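Local atomic coordinates of plasmin and fibronectin-binding protein A (Streptococcus pneumoniae, PDB entry 4MR0), a protein that acts as a fibronectin-dependent adhesin and invasin on the pneumococcal surface, binding human fibronectin, plasmin, plasminogen and serum albumin. Residues I448-D453 with G459-I464; I506-E509 with K514-V517. All coordinates share one frame; numbering follows the deposited sequence.

Contact 1 (I448-D453 with G459-I464); sequences IRVAKD and GKVSDI
Val450, Lys452 and Val461 bury similar amounts of surface where the chain turns a corner of the parallel beta-helix, and they show how one turn can be apolar in its interior and polar at its outer edge. Val450 and Ile464 meet end to end through their methyls, Val450 CG1 lying 3.8 Å from Ile464 CG2 and about as near to Ile464 CD1. Val461 adds a second apolar partner, its CG1 4.1 Å from Val450 CG1. The other branch of Val461 faces the outer edge of the turn: CG2 sits 4.0 Å from Lys452 CB, so one valine touches both the interior valine and the root of the lysine.

Lys452 begins extended and then bends at its third torsion (chi3 71°), which carries the amine along the loop. There NZ makes a weak hydrogen bond to Gly459 O at 3.4 Å, while its stronger partner is the carbonyl of Tyr457, so two loop carbonyls may together stabilise its charge. Elsewhere on 448-453, Arg449 holds Asp453 end-on: NH1 and NH2 both give to OD2 from the same face of the carboxylate, NH2 at 2.6 Å. Ala451 CB lies over one guanidinium face, displaced from the centre of the group. Glu484 engages Arg449 as well, through NE.

Within the solenoid, strand 445-451 runs between 410-415 and 483-486, bonded to both by its backbone. Val450 also packs on Ile433 of strand 431-440 and Leu485 of 483-486, and Ile464 lies between Val431 and Leu492 from the strands flanking 462-473.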
loop_
_atom_site.group_PDB
_atom_site.type_symbol
_atom_site.label_atom_id
_atom_site.label_comp_id
_atom_site.label_asym_id
_atom_site.label_seq_id
_atom_site.Cartn_x
_atom_site.Cartn_y
_atom_site.Cartn_z
ATOM N N ILE A 448 -3.769 2.717 14.343
ATOM C CA ILE A 448 -3.688 1.301 14.018
ATOM C C ILE A 448 -4.995 0.557 14.172
ATOM O O ILE A 448 -5.715 0.734 15.159
ATOM C CB ILE A 448 -2.653 0.601 14.931
ATOM C CG1 ILE A 448 -1.286 1.258 14.765
ATOM C CG2 ILE A 448 -2.594 -0.881 14.612
ATOM C CD1 ILE A 448 -0.255 0.791 15.788
ATOM N N ARG A 449 -5.272 -0.314 13.206
ATOM C CA ARG A 449 -6.476 -1.125 13.219
ATOM C C ARG A 449 -6.202 -2.506 12.621
ATOM O O ARG A 449 -5.613 -2.616 11.546
ATOM C CB ARG A 449 -7.581 -0.429 12.418
ATOM C CG ARG A 449 -8.862 -1.221 12.295
ATOM C CD ARG A 449 -9.936 -0.399 11.592
ATOM N NE ARG A 449 -11.242 -1.049 11.658
ATOM C CZ ARG A 449 -11.638 -2.030 10.857
ATOM N NH1 ARG A 449 -10.833 -2.488 9.904
ATOM N NH2 ARG A 449 -12.844 -2.558 11.015
ATOM N N VAL A 450 -6.614 -3.549 13.335
ATOM C CA VAL A 450 -6.465 -4.927 12.871
ATOM C C VAL A 450 -7.806 -5.547 13.201
ATOM O O VAL A 450 -8.213 -5.572 14.368
ATOM C CB VAL A 450 -5.359 -5.698 13.627
ATOM C CG1 VAL A 450 -5.348 -7.163 13.190
ATOM C CG2 VAL A 450 -4.007 -5.072 13.345
ATOM N N ALA A 451 -8.510 -6.050 12.194
ATOM C CA ALA A 451 -9.816 -6.592 12.500
ATOM C C ALA A 451 -10.443 -7.591 11.558
ATOM O O ALA A 451 -10.036 -7.746 10.406
ATOM C CB ALA A 451 -10.783 -5.428 12.684
ATOM N N LYS A 452 -11.432 -8.296 12.102
ATOM C CA LYS A 452 -12.262 -9.200 11.327
ATOM C C LYS A 452 -13.534 -8.395 11.546
ATOM O O LYS A 452 -14.274 -8.610 12.511
ATOM C CB LYS A 452 -12.389 -10.590 11.942
ATOM C CG LYS A 452 -13.132 -11.521 10.985
ATOM C CD LYS A 452 -13.225 -12.947 11.464
ATOM C CE LYS A 452 -14.175 -13.086 12.636
ATOM N NZ LYS A 452 -14.457 -14.523 12.890
ATOM N N ASP A 453 -13.724 -7.424 10.659
ATOM C CA ASP A 453 -14.820 -6.462 10.697
ATOM C C ASP A 453 -16.216 -6.959 11.050
ATOM O O ASP A 453 -17.025 -6.191 11.566
ATOM C CB ASP A 453 -14.855 -5.695 9.370
ATOM C CG ASP A 453 -13.461 -5.336 8.871
ATOM O OD1 ASP A 453 -12.725 -6.257 8.456
ATOM O OD2 ASP A 453 -13.096 -4.140 8.907
ATOM N N GLY A 459 -13.696 -16.937 8.326
ATOM C CA GLY A 459 -12.264 -17.122 8.480
ATOM C C GLY A 459 -11.748 -16.664 9.834
ATOM O O GLY A 459 -12.530 -16.334 10.728
ATOM N N LYS A 460 -10.427 -16.634 9.986
ATOM C CA LYS A 460 -9.821 -16.209 11.239
ATOM C C LYS A 460 -8.601 -15.310 11.059
ATOM O O LYS A 460 -7.809 -15.490 10.133
ATOM C CB LYS A 460 -9.416 -17.429 12.069
ATOM C CG LYS A 460 -10.580 -18.308 12.500
ATOM C CD LYS A 460 -10.087 -19.511 13.290
ATOM C CE LYS A 460 -11.235 -20.455 13.638
ATOM N NZ LYS A 460 -10.765 -21.651 14.397
ATOM N N VAL A 461 -8.476 -14.343 11.962
ATOM C CA VAL A 461 -7.359 -13.400 11.995
ATOM C C VAL A 461 -6.578 -13.802 13.245
ATOM O O VAL A 461 -7.142 -13.855 14.341
ATOM C CB VAL A 461 -7.864 -11.940 12.147
ATOM C CG1 VAL A 461 -6.690 -10.995 12.382
ATOM C CG2 VAL A 461 -8.631 -11.522 10.902
ATOM N N SER A 462 -5.291 -14.094 13.090
ATOM C CA SER A 462 -4.491 -14.517 14.234
ATOM C C SER A 462 -3.017 -14.172 14.111
ATOM O O SER A 462 -2.544 -13.784 13.043
ATOM C CB SER A 462 -4.642 -16.027 14.428
ATOM O OG SER A 462 -4.300 -16.702 13.232
ATOM N N ASP A 463 -2.296 -14.326 15.222
ATOM C CA ASP A 463 -0.867 -14.036 15.281
ATOM C C ASP A 463 -0.642 -12.586 14.880
ATOM O O ASP A 463 -0.009 -12.290 13.870
ATOM C CB ASP A 463 -0.103 -14.988 14.359
ATOM C CG ASP A 463 -0.223 -16.435 14.802
ATOM O OD1 ASP A 463 0.318 -16.777 15.876
ATOM O OD2 ASP A 463 -0.867 -17.229 14.084
ATOM N N ILE A 464 -1.181 -11.690 15.697
ATOM C CA ILE A 464 -1.093 -10.257 15.470
ATOM C C ILE A 464 -0.220 -9.665 16.570
ATOM O O ILE A 464 -0.467 -9.908 17.751
ATOM C CB ILE A 464 -2.490 -9.597 15.564
ATOM C CG1 ILE A 464 -3.462 -10.265 14.582
ATOM C CG2 ILE A 464 -2.371 -8.106 15.305
ATOM C CD1 ILE A 464 -3.006 -10.237 13.126
#

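Contact 2 (I506-E509 with K514-V517); sequences IVIE and KITV
The corner linking strand 506-509 to strand 515-523, at the close of the curated PbH1 repeat 489-510, is sealed on its inner side by Ile508 reaching to Val517 and Ile515. The two segments flank a turn of a parallel beta-helix, and their side chains meet in its interior. The backbones stand well apart: the nearest alpha carbons, Ile508 CA and Ile515 CA, are 9.5 Å from each other, and it is the branches that bridge the gap.

Ile508 does most of this work with a single methyl. Its CG1 is set beside the backbone N (chi1 -67°), and the second torsion is extended (chi2 178°), which extends CD1 toward Val517. There it meets Val517 CG2 at 3.5 Å, a pair closer than ordinary carbon contact. The two side chains pass alongside one another, pointing opposite ways, and do not collide head-on. The same methyl brushes Ile515 CG2 at 4.5 Å, so one terminal carbon lies near two residues of the facing strand. Ile506, also directed inward, stops further away, its CD1 4.9 Å from Val517 CG1.

Around them, Leu492 of strand 490-500 and Leu485 of strand 483-486 touch Ile508, and Phe532 of strand 530-535 packs on both Ile508 and Ile515. The backbone of 506-509 bonds to its sheet neighbours, 483-486 and the 529-531 region leading into strand 530-535. No hydrogen bond joins the two segments, so their mutual attraction is hydrophobic and dispersive, resting on methyl contacts between branched aliphatic side chains.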
loop_
_atom_site.group_PDB
_atom_site.type_symbol
_atom_site.label_atom_id
_atom_site.label_comp_id
_atom_site.label_asym_id
_atom_site.label_seq_id
_atom_site.Cartn_x
_atom_site.Cartn_y
_atom_site.Cartn_z
ATOM N N ILE A 506 -6.000 1.905 23.799
ATOM C CA ILE A 506 -6.134 0.616 23.139
ATOM C C ILE A 506 -7.498 -0.012 23.398
ATOM O O ILE A 506 -7.982 -0.031 24.532
ATOM C CB ILE A 506 -5.051 -0.373 23.628
ATOM C CG1 ILE A 506 -3.665 0.152 23.255
ATOM C CG2 ILE A 506 -5.291 -1.760 23.031
ATOM C CD1 ILE A 506 -2.530 -0.533 23.998
ATOM N N VAL A 507 -8.114 -0.523 22.338
ATOM C CA VAL A 507 -9.398 -1.190 22.457
ATOM C C VAL A 507 -9.260 -2.590 21.884
ATOM O O VAL A 507 -8.890 -2.758 20.723
ATOM C CB VAL A 507 -10.521 -0.457 21.679
ATOM C CG1 VAL A 507 -11.804 -1.281 21.743
ATOM C CG2 VAL A 507 -10.755 0.931 22.263
ATOM N N ILE A 508 -9.528 -3.591 22.715
ATOM C CA ILE A 508 -9.468 -4.982 22.289
ATOM C C ILE A 508 -10.892 -5.489 22.457
ATOM O O ILE A 508 -11.401 -5.596 23.577
ATOM C CB ILE A 508 -8.488 -5.792 23.153
ATOM C CG1 ILE A 508 -7.064 -5.298 22.888
ATOM C CG2 ILE A 508 -8.600 -7.278 22.830
ATOM C CD1 ILE A 508 -6.007 -5.997 23.723
ATOM N N GLU A 509 -11.530 -5.790 21.332
ATOM C CA GLU A 509 -12.918 -6.215 21.326
ATOM C C GLU A 509 -13.192 -7.559 20.674
ATOM O O GLU A 509 -12.794 -7.798 19.538
ATOM C CB GLU A 509 -13.751 -5.139 20.627
ATOM C CG GLU A 509 -15.233 -5.433 20.532
ATOM C CD GLU A 509 -15.993 -4.321 19.822
ATOM O OE1 GLU A 509 -15.438 -3.204 19.688
ATOM O OE2 GLU A 509 -17.149 -4.562 19.412
ATOM N N LYS A 514 -5.141 -16.751 22.989
ATOM C CA LYS A 514 -4.078 -16.093 23.734
ATOM C C LYS A 514 -3.940 -14.595 23.484
ATOM O O LYS A 514 -3.736 -14.141 22.352
ATOM C CB LYS A 514 -2.740 -16.785 23.457
ATOM C CG LYS A 514 -1.614 -16.276 24.343
ATOM C CD LYS A 514 -0.399 -17.178 24.280
ATOM C CE LYS A 514 0.637 -16.741 25.299
ATOM N NZ LYS A 514 0.055 -16.685 26.674
ATOM N N ILE A 515 -4.047 -13.833 24.566
ATOM C CA ILE A 515 -3.935 -12.385 24.515
ATOM C C ILE A 515 -2.897 -11.919 25.535
ATOM O O ILE A 515 -2.886 -12.377 26.685
ATOM C CB ILE A 515 -5.286 -11.728 24.821
ATOM C CG1 ILE A 515 -6.308 -12.148 23.754
ATOM C CG2 ILE A 515 -5.135 -10.210 24.875
ATOM C CD1 ILE A 515 -7.693 -11.563 23.947
ATOM N N THR A 516 -2.021 -11.015 25.104
ATOM C CA THR A 516 -0.970 -10.484 25.964
ATOM C C THR A 516 -0.837 -8.992 25.723
ATOM O O THR A 516 -0.539 -8.562 24.612
ATOM C CB THR A 516 0.398 -11.134 25.662
ATOM O OG1 THR A 516 0.267 -12.558 25.667
ATOM C CG2 THR A 516 1.422 -10.732 26.720
ATOM N N VAL A 517 -1.078 -8.207 26.765
ATOM C CA VAL A 517 -0.974 -6.756 26.679
ATOM C C VAL A 517 -0.036 -6.359 27.808
ATOM O O VAL A 517 -0.428 -6.351 28.973
ATOM C CB VAL A 517 -2.353 -6.096 26.868
ATOM C CG1 VAL A 517 -2.226 -4.582 26.778
ATOM C CG2 VAL A 517 -3.313 -6.604 25.801
#

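Overall arrangement
Contacts 1 and 2 repeat one corner of the beta-helix further along its length, with centres about 11 Å apart and nearest atoms about 7 Å apart. Strands 445-451 and 506-509 lie in the same sheet, separated by 483-486, and each passes through a short loop to a strand of another face. Both corners are buried at heart. Contact 2 is wholly aliphatic, whereas contact 1 extends from its valine and isoleucine interior to the outer edge of the turn, where a partly exposed lysine reaches loop carbonyls. Strand 483-486 touches both through Leu485, a shared layer between contacts that do not meet directly.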